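Local coordinates for Lysine/ornithine decarboxylase (Selenomonas ruminantium, PDB 5GJO), which decarboxylates L-lysine and L-ornithine with similar efficiency, using pyridoxal 5'-phosphate, to give cadaverine and putrescine, at residues R44-N54 with T251-C262; G220-G228 with D300-C308. The protein carries 2 engineered substitutions. All coordinates share one frame; numbering follows the deposited sequence.

Interaction 1 of 2, residues R44-N54 with T251-C262; sequences RAGVFYAMKAN and TAVWTEPGRYMC. With PLP (pyridoxal-5'-phosphate), chain H.
Phe48 and Trp254 meet because each turns its ring anti to its own carbonyl carbon (chi1 -76° in Phe48), bringing both rings to the same face of the sheet. Phe48 presents its edge to the indole in an offset edge-to-face stack with planes at 73°; its CE1 comes 3.4 Å from Trp254 CE3. Gly46 suits the place beside them, since a side chain there would run into the indole. In Tyr49 CG lies anti to the backbone N (chi1 171°), and the ring crosses Met261 at a slant, with CE1 3.6 Å from Met261 CB; Cys262 SG lies obliquely 5.0 Å from the centroid of the Tyr49 ring. Tyr49 OH donates to Asn54 O at 2.8 Å.

Strands 45-50 and 252-255 run parallel. Gly46 N donates to Val253 O, Thr255 N to Gly46 O, and Phe48 N to Thr255 O, the last nearly straight. Ala50 N reaches Pro257 O at 2.9 Å, from above the carbonyl plane. At the far end, one water joins Arg44 O and NH1 to Val253 N, while Arg44 NH2 makes a salt bridge with Asp245.

The cofactor lies where the strands end. Gly258 N and Arg259 N donate to phosphate oxygens O1P and O3P, and a side chain on Gly258 would collide with PLP C5A. Glu256 OE1 stands 2.8 Å from PLP N1 and probably helps keep the pyridine nitrogen protonated. Lys52, probably the lysine that carries the cofactor as a Schiff base, is not attached here and forms a salt bridge with Asp71.

These are the first and last strands of the PLP-binding TIM barrel, and their pairing closes it. Strands 69-72 and 214-216 flank the pair, while helices 28-41 and 57-65 pack against Val47, Pro257, Tyr49 and Cys262.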
loop_
_atom_site.group_PDB
_atom_site.type_symbol
_atom_site.label_atom_id
_atom_site.label_comp_id
_atom_site.label_asym_id
_atom_site.label_seq_id
_atom_site.Cartn_x
_atom_site.Cartn_y
_atom_site.Cartn_z
ATOM N N ARG A 44 -2.659 15.623 32.296
ATOM C CA ARG A 44 -1.724 14.708 32.942
ATOM C C ARG A 44 -0.819 13.915 31.978
ATOM O O ARG A 44 0.235 13.460 32.372
ATOM C CB ARG A 44 -2.452 13.771 33.910
ATOM C CG ARG A 44 -2.929 14.434 35.197
ATOM C CD ARG A 44 -1.789 15.054 36.007
ATOM N NE ARG A 44 -0.662 14.153 36.127
ATOM C CZ ARG A 44 -0.641 13.074 36.896
ATOM N NH1 ARG A 44 0.425 12.299 36.905
ATOM N NH2 ARG A 44 -1.672 12.767 37.647
ATOM N N ALA A 45 -1.259 13.699 30.742
ATOM C CA ALA A 45 -0.502 12.835 29.826
ATOM C C ALA A 45 0.227 13.651 28.849
ATOM O O ALA A 45 -0.388 14.171 27.880
ATOM C CB ALA A 45 -1.434 11.857 29.118
ATOM N N GLY A 46 1.562 13.703 29.020
ATOM C CA GLY A 46 2.452 14.336 28.085
ATOM C C GLY A 46 2.444 13.617 26.734
ATOM O O GLY A 46 2.303 12.431 26.681
ATOM N N VAL A 47 2.509 14.385 25.650
ATOM C CA VAL A 47 2.323 13.824 24.297
ATOM C C VAL A 47 3.615 13.369 23.608
ATOM O O VAL A 47 4.585 14.141 23.417
ATOM C CB VAL A 47 1.629 14.863 23.421
ATOM C CG1 VAL A 47 1.423 14.335 22.010
ATOM C CG2 VAL A 47 0.309 15.252 24.008
ATOM N N PHE A 48 3.662 12.112 23.203
ATOM C CA PHE A 48 4.597 11.564 22.236
ATOM C C PHE A 48 3.805 11.292 20.941
ATOM O O PHE A 48 3.103 10.277 20.819
ATOM C CB PHE A 48 5.196 10.203 22.665
ATOM C CG PHE A 48 6.254 10.295 23.737
ATOM C CD1 PHE A 48 5.915 10.472 25.041
ATOM C CD2 PHE A 48 7.576 10.256 23.418
ATOM C CE1 PHE A 48 6.903 10.557 26.045
ATOM C CE2 PHE A 48 8.600 10.344 24.380
ATOM C CZ PHE A 48 8.256 10.495 25.717
ATOM N N TYR A 49 3.881 12.188 19.989
ATOM C CA TYR A 49 3.085 12.061 18.756
ATOM C C TYR A 49 3.527 10.876 17.963
ATOM O O TYR A 49 4.712 10.721 17.627
ATOM C CB TYR A 49 3.190 13.325 17.892
ATOM C CG TYR A 49 2.570 13.172 16.494
ATOM C CD1 TYR A 49 1.240 12.774 16.357
ATOM C CD2 TYR A 49 3.306 13.319 15.372
ATOM C CE1 TYR A 49 0.688 12.532 15.102
ATOM C CE2 TYR A 49 2.751 13.177 14.088
ATOM C CZ TYR A 49 1.430 12.803 13.958
ATOM O OH TYR A 49 0.816 12.505 12.751
ATOM N N ALA A 50 2.573 10.013 17.663
ATOM C CA ALA A 50 2.788 8.796 16.872
ATOM C C ALA A 50 2.783 9.132 15.387
ATOM O O ALA A 50 1.813 9.120 14.696
ATOM C CB ALA A 50 1.824 7.617 17.260
ATOM N N MET A 51 3.959 9.549 14.922
ATOM C CA MET A 51 4.139 10.049 13.580
ATOM C C MET A 51 3.867 9.075 12.485
ATOM O O MET A 51 3.637 9.514 11.367
ATOM C CB MET A 51 5.566 10.690 13.412
ATOM C CG MET A 51 6.658 9.691 13.649
ATOM S SD MET A 51 8.285 10.497 13.415
ATOM C CE MET A 51 8.318 10.676 11.676
ATOM N N LYS A 52 3.692 7.799 12.828
ATOM C CA LYS A 52 3.265 6.778 11.879
ATOM C C LYS A 52 1.920 7.186 11.232
ATOM O O LYS A 52 1.651 6.839 10.112
ATOM C CB LYS A 52 3.073 5.428 12.596
ATOM C CG LYS A 52 2.239 5.521 13.861
ATOM C CD LYS A 52 2.073 4.208 14.619
ATOM C CE LYS A 52 3.405 3.552 14.952
ATOM N NZ LYS A 52 4.172 4.234 16.018
ATOM N N ALA A 53 1.066 7.871 11.969
ATOM C CA ALA A 53 -0.198 8.342 11.390
ATOM C C ALA A 53 -0.039 9.368 10.261
ATOM O O ALA A 53 -0.800 9.377 9.328
ATOM C CB ALA A 53 -1.090 8.922 12.465
ATOM N N ASN A 54 0.868 10.313 10.460
ATOM C CA ASN A 54 1.118 11.351 9.487
ATOM C C ASN A 54 2.452 12.043 9.704
ATOM O O ASN A 54 2.587 12.832 10.590
ATOM C CB ASN A 54 -0.012 12.360 9.452
ATOM C CG ASN A 54 0.141 13.346 8.317
ATOM O OD1 ASN A 54 1.219 13.813 8.047
ATOM N ND2 ASN A 54 -0.949 13.654 7.665
ATOM N N THR A 251 3.168 9.933 39.365
ATOM C CA THR A 251 3.871 9.257 38.291
ATOM C C THR A 251 3.878 10.210 37.047
ATOM O O THR A 251 2.963 10.954 36.941
ATOM C CB THR A 251 3.094 7.966 38.025
ATOM O OG1 THR A 251 3.276 7.062 39.145
ATOM C CG2 THR A 251 3.583 7.267 36.808
ATOM N N ALA A 252 4.938 10.166 36.266
ATOM C CA ALA A 252 5.066 10.857 34.948
ATOM C C ALA A 252 4.284 10.034 33.945
ATOM O O ALA A 252 4.646 8.899 33.657
ATOM C CB ALA A 252 6.492 11.021 34.476
ATOM N N VAL A 253 3.172 10.596 33.499
ATOM C CA VAL A 253 2.269 9.908 32.553
ATOM C C VAL A 253 2.304 10.520 31.176
ATOM O O VAL A 253 2.484 11.740 31.011
ATOM C CB VAL A 253 0.806 9.861 33.094
ATOM C CG1 VAL A 253 -0.085 9.021 32.199
ATOM C CG2 VAL A 253 0.789 9.341 34.551
ATOM N N TRP A 254 2.175 9.639 30.187
ATOM C CA TRP A 254 2.373 9.998 28.813
ATOM C C TRP A 254 1.373 9.305 27.904
ATOM O O TRP A 254 0.723 8.304 28.264
ATOM C CB TRP A 254 3.763 9.577 28.316
ATOM C CG TRP A 254 4.816 10.011 29.211
ATOM C CD1 TRP A 254 5.329 9.310 30.283
ATOM C CD2 TRP A 254 5.466 11.296 29.205
ATOM N NE1 TRP A 254 6.301 10.103 30.934
ATOM C CE2 TRP A 254 6.374 11.318 30.309
ATOM C CE3 TRP A 254 5.346 12.436 28.407
ATOM C CZ2 TRP A 254 7.181 12.404 30.572
ATOM C CZ3 TRP A 254 6.196 13.560 28.688
ATOM C CH2 TRP A 254 7.085 13.516 29.737
ATOM N N THR A 255 1.190 9.908 26.729
ATOM C CA THR A 255 0.281 9.325 25.728
ATOM C C THR A 255 0.928 9.365 24.371
ATOM O O THR A 255 1.749 10.222 24.099
ATOM C CB THR A 255 -1.113 10.044 25.793
ATOM O OG1 THR A 255 -2.030 9.417 24.839
ATOM C CG2 THR A 255 -0.966 11.571 25.533
ATOM N N GLU A 256 0.495 8.496 23.481
ATOM C CA GLU A 256 1.038 8.306 22.157
ATOM C C GLU A 256 -0.074 8.441 21.096
ATOM O O GLU A 256 -0.289 7.524 20.292
ATOM C CB GLU A 256 1.773 6.933 21.999
ATOM C CG GLU A 256 2.953 6.760 22.929
ATOM C CD GLU A 256 3.718 5.445 22.763
ATOM O OE1 GLU A 256 3.465 4.786 21.732
ATOM O OE2 GLU A 256 4.584 5.103 23.665
ATOM N N PRO A 257 -0.780 9.564 21.044
ATOM C CA PRO A 257 -1.792 9.721 20.001
ATOM C C PRO A 257 -1.162 9.782 18.605
ATOM O O PRO A 257 -0.172 10.529 18.374
ATOM C CB PRO A 257 -2.437 11.081 20.334
ATOM C CG PRO A 257 -1.241 11.837 20.934
ATOM C CD PRO A 257 -0.731 10.758 21.881
ATOM N N GLY A 258 -1.722 9.014 17.652
ATOM C CA GLY A 258 -1.406 9.123 16.240
ATOM C C GLY A 258 -2.623 9.714 15.485
ATOM O O GLY A 258 -2.629 10.891 15.137
ATOM N N ARG A 259 -3.637 8.869 15.254
ATOM C CA ARG A 259 -4.800 9.211 14.400
ATOM C C ARG A 259 -5.404 10.562 14.701
ATOM O O ARG A 259 -5.753 11.338 13.802
ATOM C CB ARG A 259 -5.888 8.127 14.553
ATOM C CG ARG A 259 -6.943 8.193 13.463
ATOM C CD ARG A 259 -8.050 7.213 13.823
ATOM N NE ARG A 259 -7.614 5.827 13.803
ATOM C CZ ARG A 259 -7.451 5.074 12.736
ATOM N NH1 ARG A 259 -7.716 5.515 11.515
ATOM N NH2 ARG A 259 -7.077 3.801 12.904
ATOM N N TYR A 260 -5.555 10.822 15.976
ATOM C CA TYR A 260 -6.288 11.984 16.440
ATOM C C TYR A 260 -5.614 13.306 16.020
ATOM O O TYR A 260 -6.280 14.261 15.742
ATOM C CB TYR A 260 -6.512 11.915 17.971
ATOM C CG TYR A 260 -6.804 13.253 18.603
ATOM C CD1 TYR A 260 -8.077 13.766 18.651
ATOM C CD2 TYR A 260 -5.778 14.038 19.067
ATOM C CE1 TYR A 260 -8.320 15.018 19.193
ATOM C CE2 TYR A 260 -6.013 15.290 19.606
ATOM C CZ TYR A 260 -7.287 15.774 19.671
ATOM O OH TYR A 260 -7.503 17.015 20.191
ATOM N N MET A 261 -4.292 13.352 16.061
ATOM C CA MET A 261 -3.599 14.630 15.973
ATOM C C MET A 261 -3.859 15.305 14.618
ATOM O O MET A 261 -4.099 16.508 14.609
ATOM C CB MET A 261 -2.096 14.467 16.231
ATOM C CG MET A 261 -1.376 15.748 16.612
ATOM S SD MET A 261 -2.029 16.432 18.148
ATOM C CE MET A 261 -1.478 15.250 19.378
ATOM N N CYS A 262 -3.842 14.547 13.513
ATOM C CA CYS A 262 -4.012 15.164 12.186
ATOM C C CYS A 262 -5.241 14.695 11.448
ATOM O O CYS A 262 -5.476 15.163 10.348
ATOM C CB CYS A 262 -2.780 14.938 11.326
ATOM S SG CYS A 262 -1.220 15.238 12.146
HETATM N N1 PLP H . 1.718 4.405 19.590
HETATM C C2 PLP H . 1.914 3.110 19.240
HETATM C C2A PLP H . 2.992 2.305 19.916
HETATM C C3 PLP H . 1.070 2.485 18.191
HETATM O O3 PLP H . 1.247 1.186 17.823
HETATM C C4 PLP H . 0.026 3.326 17.562
HETATM C C4A PLP H . -0.864 2.792 16.508
HETATM O O4A PLP H . -0.511 1.837 15.837
HETATM C C5 PLP H . -0.086 4.727 18.035
HETATM C C6 PLP H . 0.776 5.183 19.030
HETATM C C5A PLP H . -1.126 5.650 17.443
HETATM O O4P PLP H . -2.406 5.028 17.510
HETATM P P PLP H . -3.739 5.863 17.167
HETATM O O1P PLP H . -3.769 6.949 18.215
HETATM O O2P PLP H . -4.849 4.846 17.292
HETATM O O3P PLP H . -3.505 6.361 15.760
HETATM O O HOH W 1 1.950 13.169 34.387
HETATM O O HOH W 2 -2.559 12.152 12.667
#

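Interaction 2 of 2, residues G220-G228 with D300-C308; sequences GFPVPDCKG and DHWCYPLHC. Engineered in segment 220-228: Cys226 (natural residue Ala). Engineered in segment 300-308: Cys303 (natural residue Thr). With PLP (pyridoxal-5'-phosphate), chain H.
Between Asp225 and Pro305 two loop segments meet with their touching parts 68° apart, as loops rather than paired strands, and a single backbone hydrogen bond joins them: Cys226 N to Cys303 O, 3.0 Å. Residues Asp225 to Gly228 form a type I beta turn, closed by Gly228 N to Asp225 O. Pro305 sets its CG 3.8 Å from Asp225 O, a rigid apolar ring against the turn's backbone.

With CG placed between its backbone N and carbonyl carbon (chi1 75°), Asp225 curls its carboxylate back to accept from Lys227 N in an Asx turn, the donor standing above the carboxylate plane. OD2 receives a water that also accepts from Cys303 N. The CB of Asp225 rests over one face of the Trp302 indole, toward its rim, while Val223 O and Pro224 O face the ring edge. A second water receives Trp302 NE1 and donates to Pro224 O, 2.8 Å from each, so the buried indole nitrogen is satisfied. The broad indole suits the place, offering a face to Asp225 CB and one N-H at its edge.

Cys226 and Cys303, both engineered, form a disulfide with SG atoms 2.3 Å apart and chi3 108°. It ties the 220-228 loop, which begins at the phosphate-binding Gly220, to segment 300-308, and the variant binds PLP more tightly. Gly220 N donates to PLP O1P at 2.9 Å in an almost straight bond.

Segment 220-228 belongs to the loop leading from barrel strand 214-216 to helix 233-247. Segment 300-308 follows helix 296-299 and enters strand 306-307, which pairs with strand 344-347 of the mixed sheet built mainly from the C-terminal half; helix 259-263 brings Arg259 against Val223 and Trp302.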
loop_
_atom_site.group_PDB
_atom_site.type_symbol
_atom_site.label_atom_id
_atom_site.label_comp_id
_atom_site.label_asym_id
_atom_site.label_seq_id
_atom_site.Cartn_x
_atom_site.Cartn_y
_atom_site.Cartn_z
ATOM N N GLY A 220 -5.081 5.688 20.424
ATOM C CA GLY A 220 -6.393 5.127 20.164
ATOM C C GLY A 220 -7.552 6.093 20.170
ATOM O O GLY A 220 -8.664 5.707 19.891
ATOM N N PHE A 221 -7.265 7.343 20.497
ATOM C CA PHE A 221 -8.302 8.344 20.471
ATOM C C PHE A 221 -8.915 8.366 19.016
ATOM O O PHE A 221 -8.168 8.391 18.059
ATOM C CB PHE A 221 -7.726 9.705 20.835
ATOM C CG PHE A 221 -6.929 9.687 22.114
ATOM C CD1 PHE A 221 -7.557 9.658 23.289
ATOM C CD2 PHE A 221 -5.563 9.553 22.065
ATOM C CE1 PHE A 221 -6.821 9.622 24.486
ATOM C CE2 PHE A 221 -4.818 9.460 23.228
ATOM C CZ PHE A 221 -5.449 9.523 24.416
ATOM N N PRO A 222 -10.249 8.391 18.884
ATOM C CA PRO A 222 -10.871 8.188 17.593
ATOM C C PRO A 222 -11.081 9.438 16.804
ATOM O O PRO A 222 -11.004 10.540 17.310
ATOM C CB PRO A 222 -12.172 7.488 17.964
ATOM C CG PRO A 222 -12.551 8.180 19.214
ATOM C CD PRO A 222 -11.205 8.145 19.954
ATOM N N VAL A 223 -11.306 9.245 15.545
ATOM C CA VAL A 223 -11.607 10.364 14.586
ATOM C C VAL A 223 -12.914 9.995 13.816
ATOM O O VAL A 223 -13.200 8.792 13.590
ATOM C CB VAL A 223 -10.391 10.368 13.642
ATOM C CG1 VAL A 223 -10.624 10.937 12.236
ATOM C CG2 VAL A 223 -9.163 10.972 14.348
ATOM N N PRO A 224 -13.663 11.002 13.350
ATOM C CA PRO A 224 -14.895 10.809 12.601
ATOM C C PRO A 224 -14.600 10.138 11.231
ATOM O O PRO A 224 -13.599 10.424 10.559
ATOM C CB PRO A 224 -15.453 12.219 12.349
ATOM C CG PRO A 224 -14.540 13.129 12.959
ATOM C CD PRO A 224 -13.386 12.428 13.607
ATOM N N ASP A 225 -15.517 9.265 10.834
ATOM C CA ASP A 225 -15.483 8.646 9.526
ATOM C C ASP A 225 -16.729 9.099 8.726
ATOM O O ASP A 225 -17.286 10.107 9.043
ATOM C CB ASP A 225 -15.332 7.133 9.641
ATOM C CG ASP A 225 -16.608 6.440 10.085
ATOM O OD1 ASP A 225 -17.572 7.116 10.418
ATOM O OD2 ASP A 225 -16.612 5.205 10.050
ATOM N N CYS A 226 -17.106 8.397 7.668
ATOM C CA CYS A 226 -18.260 8.844 6.837
ATOM C C CYS A 226 -19.599 8.859 7.645
ATOM O O CYS A 226 -20.506 9.558 7.246
ATOM C CB CYS A 226 -18.416 7.937 5.632
ATOM S SG CYS A 226 -18.867 6.281 6.067
ATOM N N LYS A 227 -19.642 8.243 8.810
ATOM C CA LYS A 227 -20.800 8.387 9.747
ATOM C C LYS A 227 -20.554 9.219 10.987
ATOM O O LYS A 227 -21.223 9.029 11.971
ATOM C CB LYS A 227 -21.272 6.991 10.102
ATOM C CG LYS A 227 -21.854 6.318 8.848
ATOM C CD LYS A 227 -22.282 4.903 9.103
ATOM C CE LYS A 227 -22.801 4.308 7.787
ATOM N NZ LYS A 227 -22.372 2.883 7.640
ATOM N N GLY A 228 -19.562 10.084 10.977
ATOM C CA GLY A 228 -19.279 10.970 12.098
ATOM C C GLY A 228 -18.509 10.202 13.168
ATOM O O GLY A 228 -17.796 9.180 12.898
ATOM N N ASP A 300 -7.065 -0.101 6.923
ATOM C CA ASP A 300 -7.543 0.593 8.154
ATOM C C ASP A 300 -9.057 0.433 8.241
ATOM O O ASP A 300 -9.673 1.105 9.059
ATOM C CB ASP A 300 -7.158 2.070 8.052
ATOM C CG ASP A 300 -7.226 2.820 9.378
ATOM O OD1 ASP A 300 -6.875 2.274 10.429
ATOM O OD2 ASP A 300 -7.664 4.010 9.338
ATOM N N HIS A 301 -9.635 -0.481 7.411
ATOM C CA HIS A 301 -11.053 -0.822 7.390
ATOM C C HIS A 301 -11.929 0.447 7.368
ATOM O O HIS A 301 -12.967 0.513 8.047
ATOM C CB HIS A 301 -11.461 -1.685 8.616
ATOM C CG HIS A 301 -10.484 -2.769 8.936
ATOM N ND1 HIS A 301 -9.854 -2.858 10.170
ATOM C CD2 HIS A 301 -9.930 -3.734 8.156
ATOM C CE1 HIS A 301 -8.986 -3.858 10.145
ATOM N NE2 HIS A 301 -9.015 -4.412 8.940
ATOM N N TRP A 302 -11.527 1.473 6.643
ATOM C CA TRP A 302 -12.090 2.809 6.830
ATOM C C TRP A 302 -13.054 3.279 5.733
ATOM O O TRP A 302 -12.970 2.811 4.633
ATOM C CB TRP A 302 -10.949 3.811 6.978
ATOM C CG TRP A 302 -11.308 5.085 7.691
ATOM C CD1 TRP A 302 -11.714 6.250 7.127
ATOM C CD2 TRP A 302 -11.282 5.314 9.096
ATOM N NE1 TRP A 302 -11.947 7.188 8.088
ATOM C CE2 TRP A 302 -11.684 6.639 9.310
ATOM C CE3 TRP A 302 -10.940 4.536 10.197
ATOM C CZ2 TRP A 302 -11.759 7.191 10.576
ATOM C CZ3 TRP A 302 -11.011 5.085 11.437
ATOM C CH2 TRP A 302 -11.424 6.403 11.626
ATOM N N CYS A 303 -13.984 4.176 6.076
ATOM C CA CYS A 303 -14.914 4.762 5.069
ATOM C C CYS A 303 -14.784 6.244 5.205
ATOM O O CYS A 303 -15.079 6.739 6.296
ATOM C CB CYS A 303 -16.333 4.335 5.479
ATOM S SG CYS A 303 -17.684 5.100 4.495
ATOM N N TYR A 304 -14.240 6.962 4.209
ATOM C CA TYR A 304 -13.964 8.381 4.308
ATOM C C TYR A 304 -15.165 9.214 3.859
ATOM O O TYR A 304 -15.874 8.809 2.947
ATOM C CB TYR A 304 -12.736 8.795 3.436
ATOM C CG TYR A 304 -11.510 8.075 3.926
ATOM C CD1 TYR A 304 -10.730 8.603 4.944
ATOM C CD2 TYR A 304 -11.153 6.879 3.373
ATOM C CE1 TYR A 304 -9.606 7.873 5.433
ATOM C CE2 TYR A 304 -10.046 6.157 3.848
ATOM C CZ TYR A 304 -9.328 6.625 4.895
ATOM O OH TYR A 304 -8.249 5.865 5.364
ATOM N N PRO A 305 -15.397 10.390 4.448
ATOM C CA PRO A 305 -16.506 11.234 4.018
ATOM C C PRO A 305 -16.203 11.912 2.674
ATOM O O PRO A 305 -15.375 12.790 2.636
ATOM C CB PRO A 305 -16.616 12.324 5.108
ATOM C CG PRO A 305 -15.668 11.922 6.108
ATOM C CD PRO A 305 -14.719 10.938 5.638
ATOM N N LEU A 306 -16.974 11.572 1.659
ATOM C CA LEU A 306 -16.906 12.139 0.337
ATOM C C LEU A 306 -17.913 13.234 0.168
ATOM O O LEU A 306 -19.080 13.035 0.490
ATOM C CB LEU A 306 -17.100 10.993 -0.701
ATOM C CG LEU A 306 -17.194 11.455 -2.148
ATOM C CD1 LEU A 306 -15.875 12.078 -2.658
ATOM C CD2 LEU A 306 -17.512 10.256 -2.959
ATOM N N HIS A 307 -17.498 14.368 -0.379
ATOM C CA HIS A 307 -18.358 15.501 -0.669
ATOM C C HIS A 307 -18.317 15.827 -2.140
ATOM O O HIS A 307 -17.253 16.123 -2.678
ATOM C CB HIS A 307 -17.989 16.751 0.160
ATOM C CG HIS A 307 -17.900 16.449 1.627
ATOM N ND1 HIS A 307 -16.713 16.083 2.279
ATOM C CD2 HIS A 307 -18.871 16.311 2.548
ATOM C CE1 HIS A 307 -16.968 15.798 3.544
ATOM N NE2 HIS A 307 -18.266 15.894 3.729
ATOM N N CYS A 308 -19.478 15.833 -2.771
ATOM C CA CYS A 308 -19.605 16.206 -4.199
ATOM C C CYS A 308 -20.248 17.560 -4.256
ATOM O O CYS A 308 -21.070 17.906 -3.434
ATOM C CB CYS A 308 -20.464 15.193 -4.956
ATOM S SG CYS A 308 -19.803 13.517 -4.916
HETATM N N1 PLP H . 1.718 4.405 19.590
HETATM C C2 PLP H . 1.914 3.110 19.240
HETATM C C2A PLP H . 2.992 2.305 19.916
HETATM C C3 PLP H . 1.070 2.485 18.191
HETATM O O3 PLP H . 1.247 1.186 17.823
HETATM C C4 PLP H . 0.026 3.326 17.562
HETATM C C4A PLP H . -0.864 2.792 16.508
HETATM O O4A PLP H . -0.511 1.837 15.837
HETATM C C5 PLP H . -0.086 4.727 18.035
HETATM C C6 PLP H . 0.776 5.183 19.030
HETATM C C5A PLP H . -1.126 5.650 17.443
HETATM O O4P PLP H . -2.406 5.028 17.510
HETATM P P PLP H . -3.739 5.863 17.167
HETATM O O1P PLP H . -3.769 6.949 18.215
HETATM O O2P PLP H . -4.849 4.846 17.292
HETATM O O3P PLP H . -3.505 6.361 15.760
HETATM O O HOH W 3 -12.479 9.938 8.046
HETATM O O HOH W 4 -14.560 3.828 9.174
#

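How the interactions relate
Interaction 1 is barrel core: two neighbouring parallel strands, mostly buried, held by regular backbone bonds and apolar or aromatic side chains. Interaction 2 is only partly buried and joins different domains, the barrel's 220-228 loop and the region of the mixed sheet built mainly from the C-terminal half, through one backbone bond, bridging waters and an engineered disulfide. Their centres lie 20 Å apart, yet both reach the same phosphate oxygen of the cofactor. Arg259 connects them directly: its NH1 makes a salt bridge of 2.6 Å with Asp300 OD2 and packs on Trp302. Thr255 also packs on Phe221, next to Gly220.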